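Local coordinates for trehalose-6-phosphate phosphatase-related protein (Thermoplasma acidophilum, PDB 1U02) that removes the phosphate from trehalose 6-phosphate to yield free trehalose, using magnesium as its cofactor, at residues 85-99 and 107-119. Numbering follows the deposited sequence.
Sequences FLGVFDRIYEDTRSW and RIYRKNLAVLYHL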
loop_
_atom_site.group_PDB
_atom_site.type_symbol
_atom_site.label_atom_id
_atom_site.label_comp_id
_atom_site.label_asym_id
_atom_site.label_seq_id
_atom_site.Cartn_x
_atom_site.Cartn_y
_atom_site.Cartn_z
ATOM N N PHE A 85 -4.049 -6.840 -17.463
ATOM C CA PHE A 85 -4.800 -7.604 -16.467
ATOM C C PHE A 85 -6.158 -7.027 -16.057
ATOM O O PHE A 85 -6.840 -7.606 -15.214
ATOM C CB PHE A 85 -3.940 -7.793 -15.211
ATOM C CG PHE A 85 -2.806 -8.761 -15.392
ATOM C CD1 PHE A 85 -2.997 -10.127 -15.182
ATOM C CD2 PHE A 85 -1.544 -8.312 -15.782
ATOM C CE1 PHE A 85 -1.945 -11.036 -15.355
ATOM C CE2 PHE A 85 -0.483 -9.212 -15.959
ATOM C CZ PHE A 85 -0.688 -10.576 -15.744
ATOM N N LEU A 86 -6.555 -5.900 -16.636
ATOM C CA LEU A 86 -7.838 -5.297 -16.276
ATOM C C LEU A 86 -9.035 -6.239 -16.456
ATOM O O LEU A 86 -9.891 -6.332 -15.578
ATOM C CB LEU A 86 -8.068 -4.005 -17.072
ATOM C CG LEU A 86 -7.132 -2.840 -16.727
ATOM C CD1 LEU A 86 -7.423 -1.647 -17.633
ATOM C CD2 LEU A 86 -7.317 -2.450 -15.263
ATOM N N GLY A 87 -9.101 -6.934 -17.586
ATOM C CA GLY A 87 -10.213 -7.845 -17.801
ATOM C C GLY A 87 -10.162 -9.038 -16.859
ATOM O O GLY A 87 -11.196 -9.574 -16.451
ATOM N N VAL A 88 -8.950 -9.450 -16.503
ATOM C CA VAL A 88 -8.751 -10.589 -15.615
ATOM C C VAL A 88 -9.363 -10.372 -14.236
ATOM O O VAL A 88 -10.145 -11.190 -13.756
ATOM C CB VAL A 88 -7.249 -10.902 -15.452
ATOM C CG1 VAL A 88 -7.061 -12.070 -14.496
ATOM C CG2 VAL A 88 -6.652 -11.232 -16.806
ATOM N N PHE A 89 -9.012 -9.266 -13.594
ATOM C CA PHE A 89 -9.552 -9.004 -12.276
ATOM C C PHE A 89 -11.058 -8.788 -12.268
ATOM O O PHE A 89 -11.712 -9.039 -11.255
ATOM C CB PHE A 89 -8.788 -7.849 -11.638
ATOM C CG PHE A 89 -7.418 -8.250 -11.196
ATOM C CD1 PHE A 89 -7.261 -9.093 -10.097
ATOM C CD2 PHE A 89 -6.289 -7.866 -11.916
ATOM C CE1 PHE A 89 -5.992 -9.556 -9.721
ATOM C CE2 PHE A 89 -5.018 -8.323 -11.547
ATOM C CZ PHE A 89 -4.873 -9.171 -10.447
ATOM N N ASP A 90 -11.616 -8.346 -13.393
ATOM C CA ASP A 90 -13.067 -8.181 -13.472
ATOM C C ASP A 90 -13.686 -9.578 -13.395
ATOM O O ASP A 90 -14.654 -9.802 -12.666
ATOM C CB ASP A 90 -13.494 -7.525 -14.790
ATOM C CG ASP A 90 -13.194 -6.036 -14.828
ATOM O OD1 ASP A 90 -13.277 -5.382 -13.764
ATOM O OD2 ASP A 90 -12.893 -5.519 -15.928
ATOM N N ARG A 91 -13.112 -10.514 -14.147
ATOM C CA ARG A 91 -13.600 -11.889 -14.174
ATOM C C ARG A 91 -13.391 -12.584 -12.829
ATOM O O ARG A 91 -14.243 -13.353 -12.379
ATOM C CB ARG A 91 -12.902 -12.690 -15.282
ATOM C CG ARG A 91 -13.171 -12.162 -16.692
ATOM C CD ARG A 91 -12.968 -13.242 -17.769
ATOM N NE ARG A 91 -11.568 -13.619 -17.972
ATOM C CZ ARG A 91 -10.650 -12.843 -18.548
ATOM N NH1 ARG A 91 -10.972 -11.631 -18.989
ATOM N NH2 ARG A 91 -9.405 -13.283 -18.692
ATOM N N ILE A 92 -12.255 -12.316 -12.190
ATOM C CA ILE A 92 -11.967 -12.929 -10.896
ATOM C C ILE A 92 -13.027 -12.530 -9.877
ATOM O O ILE A 92 -13.525 -13.370 -9.126
ATOM C CB ILE A 92 -10.565 -12.521 -10.386
ATOM C CG1 ILE A 92 -9.495 -13.196 -11.254
ATOM C CG2 ILE A 92 -10.396 -12.917 -8.917
ATOM C CD1 ILE A 92 -8.078 -12.745 -10.959
ATOM N N TYR A 93 -13.380 -11.250 -9.856
ATOM C CA TYR A 93 -14.385 -10.771 -8.921
ATOM C C TYR A 93 -15.742 -11.395 -9.234
ATOM O O TYR A 93 -16.456 -11.846 -8.340
ATOM C CB TYR A 93 -14.510 -9.248 -8.986
ATOM C CG TYR A 93 -15.546 -8.734 -8.024
ATOM C CD1 TYR A 93 -15.313 -8.751 -6.653
ATOM C CD2 TYR A 93 -16.795 -8.305 -8.475
ATOM C CE1 TYR A 93 -16.299 -8.364 -5.746
ATOM C CE2 TYR A 93 -17.790 -7.915 -7.577
ATOM C CZ TYR A 93 -17.532 -7.952 -6.217
ATOM O OH TYR A 93 -18.516 -7.610 -5.320
ATOM N N GLU A 94 -16.100 -11.410 -10.510
ATOM C CA GLU A 94 -17.380 -11.975 -10.912
ATOM C C GLU A 94 -17.504 -13.443 -10.524
ATOM O O GLU A 94 -18.557 -13.883 -10.054
ATOM C CB GLU A 94 -17.577 -11.820 -12.422
ATOM C CG GLU A 94 -18.854 -12.457 -12.952
ATOM C CD GLU A 94 -20.083 -12.090 -12.131
ATOM O OE1 GLU A 94 -20.315 -10.882 -11.896
ATOM O OE2 GLU A 94 -20.822 -13.013 -11.724
ATOM N N ASP A 95 -16.426 -14.200 -10.700
ATOM C CA ASP A 95 -16.463 -15.617 -10.386
ATOM C C ASP A 95 -16.299 -15.945 -8.906
ATOM O O ASP A 95 -16.608 -17.055 -8.486
ATOM C CB ASP A 95 -15.402 -16.371 -11.203
ATOM C CG ASP A 95 -15.617 -16.247 -12.716
ATOM O OD1 ASP A 95 -16.762 -15.992 -13.148
ATOM O OD2 ASP A 95 -14.640 -16.424 -13.477
ATOM N N THR A 96 -15.837 -14.992 -8.106
ATOM C CA THR A 96 -15.636 -15.280 -6.690
ATOM C C THR A 96 -16.468 -14.453 -5.709
ATOM O O THR A 96 -16.479 -14.745 -4.512
ATOM C CB THR A 96 -14.143 -15.121 -6.301
ATOM O OG1 THR A 96 -13.749 -13.751 -6.453
ATOM C CG2 THR A 96 -13.262 -15.997 -7.184
ATOM N N ARG A 97 -17.171 -13.437 -6.201
ATOM C CA ARG A 97 -17.955 -12.584 -5.306
ATOM C C ARG A 97 -18.979 -13.338 -4.457
ATOM O O ARG A 97 -19.285 -12.925 -3.341
ATOM C CB ARG A 97 -18.668 -11.477 -6.092
ATOM C CG ARG A 97 -19.843 -11.948 -6.924
ATOM C CD ARG A 97 -20.481 -10.781 -7.665
ATOM N NE ARG A 97 -21.584 -11.211 -8.518
ATOM C CZ ARG A 97 -22.747 -11.670 -8.067
ATOM N NH1 ARG A 97 -22.972 -11.759 -6.762
ATOM N NH2 ARG A 97 -23.685 -12.044 -8.925
ATOM N N SER A 98 -19.493 -14.448 -4.976
ATOM C CA SER A 98 -20.486 -15.226 -4.245
ATOM C C SER A 98 -19.916 -15.951 -3.024
ATOM O O SER A 98 -20.671 -16.473 -2.203
ATOM C CB SER A 98 -21.152 -16.249 -5.172
ATOM O OG SER A 98 -20.238 -17.269 -5.531
ATOM N N TRP A 99 -18.592 -15.981 -2.893
ATOM C CA TRP A 99 -17.980 -16.661 -1.757
ATOM C C TRP A 99 -18.317 -16.004 -0.423
ATOM O O TRP A 99 -18.132 -16.610 0.634
ATOM C CB TRP A 99 -16.461 -16.734 -1.924
ATOM C CG TRP A 99 -16.017 -17.593 -3.083
ATOM C CD1 TRP A 99 -16.813 -18.331 -3.912
ATOM C CD2 TRP A 99 -14.674 -17.787 -3.535
ATOM N NE1 TRP A 99 -16.045 -18.971 -4.857
ATOM C CE2 TRP A 99 -14.728 -18.654 -4.647
ATOM C CE3 TRP A 99 -13.426 -17.308 -3.109
ATOM C CZ2 TRP A 99 -13.577 -19.057 -5.339
ATOM C CZ3 TRP A 99 -12.280 -17.709 -3.801
ATOM C CH2 TRP A 99 -12.368 -18.572 -4.900
ATOM N N ARG A 107 -14.962 -10.992 3.510
ATOM C CA ARG A 107 -15.218 -9.718 2.844
ATOM C C ARG A 107 -14.328 -9.677 1.606
ATOM O O ARG A 107 -13.161 -10.078 1.656
ATOM C CB ARG A 107 -14.897 -8.549 3.779
ATOM C CG ARG A 107 -15.943 -8.346 4.875
ATOM C CD ARG A 107 -15.518 -7.275 5.871
ATOM N NE ARG A 107 -14.340 -7.679 6.633
ATOM C CZ ARG A 107 -13.752 -6.924 7.556
ATOM N NH1 ARG A 107 -14.234 -5.714 7.831
ATOM N NH2 ARG A 107 -12.690 -7.381 8.212
ATOM N N ILE A 108 -14.879 -9.210 0.494
ATOM C CA ILE A 108 -14.124 -9.145 -0.750
ATOM C C ILE A 108 -14.074 -7.700 -1.237
ATOM O O ILE A 108 -15.105 -7.073 -1.464
ATOM C CB ILE A 108 -14.772 -10.059 -1.824
ATOM C CG1 ILE A 108 -14.743 -11.514 -1.344
ATOM C CG2 ILE A 108 -14.014 -9.957 -3.144
ATOM C CD1 ILE A 108 -15.505 -12.489 -2.235
ATOM N N TYR A 109 -12.865 -7.175 -1.372
ATOM C CA TYR A 109 -12.672 -5.805 -1.820
ATOM C C TYR A 109 -12.165 -5.824 -3.252
ATOM O O TYR A 109 -11.044 -6.251 -3.524
ATOM C CB TYR A 109 -11.674 -5.102 -0.906
ATOM C CG TYR A 109 -12.156 -5.014 0.523
ATOM C CD1 TYR A 109 -12.874 -3.907 0.969
ATOM C CD2 TYR A 109 -11.895 -6.038 1.428
ATOM C CE1 TYR A 109 -13.319 -3.818 2.291
ATOM C CE2 TYR A 109 -12.334 -5.961 2.753
ATOM C CZ TYR A 109 -13.043 -4.849 3.177
ATOM O OH TYR A 109 -13.473 -4.769 4.490
ATOM N N ARG A 110 -13.015 -5.363 -4.160
ATOM C CA ARG A 110 -12.697 -5.331 -5.576
ATOM C C ARG A 110 -11.937 -4.080 -5.986
ATOM O O ARG A 110 -12.272 -2.976 -5.565
ATOM C CB ARG A 110 -13.988 -5.425 -6.393
ATOM C CG ARG A 110 -13.786 -5.317 -7.889
ATOM C CD ARG A 110 -15.124 -5.292 -8.604
ATOM N NE ARG A 110 -14.979 -5.385 -10.052
ATOM C CZ ARG A 110 -15.999 -5.509 -10.896
ATOM N NH1 ARG A 110 -17.244 -5.554 -10.434
ATOM N NH2 ARG A 110 -15.774 -5.590 -12.202
ATOM N N LYS A 111 -10.910 -4.268 -6.810
ATOM C CA LYS A 111 -10.109 -3.161 -7.325
ATOM C C LYS A 111 -9.782 -3.500 -8.778
ATOM O O LYS A 111 -9.833 -4.665 -9.166
ATOM C CB LYS A 111 -8.835 -2.999 -6.496
ATOM C CG LYS A 111 -9.160 -2.755 -5.031
ATOM C CD LYS A 111 -7.965 -2.771 -4.124
ATOM C CE LYS A 111 -8.447 -2.743 -2.677
ATOM N NZ LYS A 111 -7.367 -2.458 -1.714
ATOM N N ASN A 112 -9.450 -2.497 -9.584
ATOM C CA ASN A 112 -9.152 -2.757 -10.988
ATOM C C ASN A 112 -8.003 -3.733 -11.228
ATOM O O ASN A 112 -8.034 -4.502 -12.193
ATOM C CB ASN A 112 -8.871 -1.448 -11.730
ATOM C CG ASN A 112 -10.081 -0.543 -11.781
ATOM O OD1 ASN A 112 -11.209 -1.015 -11.887
ATOM N ND2 ASN A 112 -9.852 0.764 -11.723
ATOM N N LEU A 113 -6.991 -3.713 -10.366
ATOM C CA LEU A 113 -5.856 -4.617 -10.547
ATOM C C LEU A 113 -5.583 -5.526 -9.356
ATOM O O LEU A 113 -4.451 -5.967 -9.142
ATOM C CB LEU A 113 -4.592 -3.823 -10.896
ATOM C CG LEU A 113 -4.662 -3.141 -12.273
ATOM C CD1 LEU A 113 -3.446 -2.245 -12.493
ATOM C CD2 LEU A 113 -4.753 -4.214 -13.361
ATOM N N ALA A 114 -6.623 -5.822 -8.588
ATOM C CA ALA A 114 -6.464 -6.707 -7.440
ATOM C C ALA A 114 -7.800 -6.989 -6.785
ATOM O O ALA A 114 -8.729 -6.188 -6.876
ATOM C CB ALA A 114 -5.511 -6.081 -6.409
ATOM N N VAL A 115 -7.892 -8.149 -6.149
ATOM C CA VAL A 115 -9.083 -8.536 -5.409
ATOM C C VAL A 115 -8.533 -9.005 -4.078
ATOM O O VAL A 115 -7.747 -9.954 -4.010
ATOM C CB VAL A 115 -9.868 -9.681 -6.077
ATOM C CG1 VAL A 115 -11.077 -10.037 -5.215
ATOM C CG2 VAL A 115 -10.326 -9.252 -7.467
ATOM N N LEU A 116 -8.935 -8.317 -3.020
ATOM C CA LEU A 116 -8.463 -8.624 -1.685
ATOM C C LEU A 116 -9.529 -9.361 -0.880
ATOM O O LEU A 116 -10.668 -8.903 -0.772
ATOM C CB LEU A 116 -8.056 -7.313 -0.996
ATOM C CG LEU A 116 -7.419 -7.321 0.397
ATOM C CD1 LEU A 116 -6.632 -6.028 0.605
ATOM C CD2 LEU A 116 -8.499 -7.466 1.449
ATOM N N TYR A 117 -9.157 -10.517 -0.342
ATOM C CA TYR A 117 -10.068 -11.315 0.464
ATOM C C TYR A 117 -9.666 -11.106 1.922
ATOM O O TYR A 117 -8.534 -11.413 2.309
ATOM C CB TYR A 117 -9.953 -12.796 0.075
ATOM C CG TYR A 117 -10.270 -13.054 -1.385
ATOM C CD1 TYR A 117 -11.565 -13.370 -1.798
ATOM C CD2 TYR A 117 -9.285 -12.922 -2.358
ATOM C CE1 TYR A 117 -11.871 -13.546 -3.152
ATOM C CE2 TYR A 117 -9.574 -13.093 -3.710
ATOM C CZ TYR A 117 -10.864 -13.403 -4.102
ATOM O OH TYR A 117 -11.138 -13.564 -5.441
ATOM N N HIS A 118 -10.582 -10.557 2.718
ATOM C CA HIS A 118 -10.303 -10.305 4.129
ATOM C C HIS A 118 -10.974 -11.392 4.956
ATOM O O HIS A 118 -12.197 -11.544 4.932
ATOM C CB HIS A 118 -10.834 -8.929 4.550
ATOM C CG HIS A 118 -10.179 -8.376 5.781
ATOM N ND1 HIS A 118 -10.088 -9.084 6.962
ATOM C CD2 HIS A 118 -9.568 -7.189 6.008
ATOM C CE1 HIS A 118 -9.446 -8.357 7.862
ATOM N NE2 HIS A 118 -9.118 -7.203 7.307
ATOM N N LEU A 119 -10.167 -12.151 5.687
ATOM C CA LEU A 119 -10.693 -13.240 6.503
ATOM C C LEU A 119 -10.903 -12.861 7.963
ATOM O O LEU A 119 -11.211 -13.714 8.783
ATOM C CB LEU A 119 -9.756 -14.456 6.423
ATOM C CG LEU A 119 -9.744 -15.248 5.105
ATOM C CD1 LEU A 119 -9.254 -14.367 3.970
ATOM C CD2 LEU A 119 -8.848 -16.479 5.251
HETATM O O HOH W 1 -10.473 -4.676 -13.493
HETATM O O HOH W 2 -11.709 -6.975 -9.463
HETATM O O HOH W 3 -12.337 -5.259 -11.207
HETATM O O HOH W 4 -17.770 -6.958 -2.804
#
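Thr-96 OG1 is gripped twice: it accepts the hydroxyl proton of Tyr-117 OH at 2.8 Å and donates to Ile-92 O, 2.7 Å from OG1. The buried hydroxyls thus form a short chain of hydrogen bonds from strand to helix backbone, with OG1 at the edge of the tyrosine ring. The setting is a worked example of the alpha/beta cap of a HAD phosphatase: helix 86-96 packs on the hairpin of strands 107-111 and 114-118, which begins a four-stranded antiparallel sheet. Lys-111 points from the other side of that hairpin, salt-bridged to Glu-51.

At the hairpin's turn, Phe-89 lays one ring face flat on the Leu-113 to Ala-114 peptide, Leu-113 C standing 3.5 Å above the ring plane, while Phe-89 CD2 meets Leu-113 CD2 and Val-115 CG2 comes in at the ring edge. With an alanine in place of Phe-89, the turn peptide would probably lose its aromatic cover and a gap would open toward Leu-113 CD2 and Val-115 CG2.

Along the outer strand, Tyr-93 has CG anti to its backbone N (chi1 -180°), which carries one ring face under the extended chain of Arg-110, crossing it. Arg-110 CD sits 3.7 Å from the centroid of the Tyr-93 ring in a CH-pi contact, and the guanidinium tilts only 23° from the ring plane. Arg-97 CB lies against the opposite face, toward its rim. Arg-110 NH2 donates a nearly straight hydrogen bond (162°), part of a salt bridge, to Asp-90 OD1 at 3.0 Å. OD1 lies in the guanidinium plane, whereas NH2 stands above that of the carboxylate. A water accepts from Arg-110 NE and lies within hydrogen-bonding distance of Asp-90 OD1, so the guanidinium is probably held against turning at NE and NH2. Farther along, Ile-108 CD1 rests 3.4 Å from Thr-96 O.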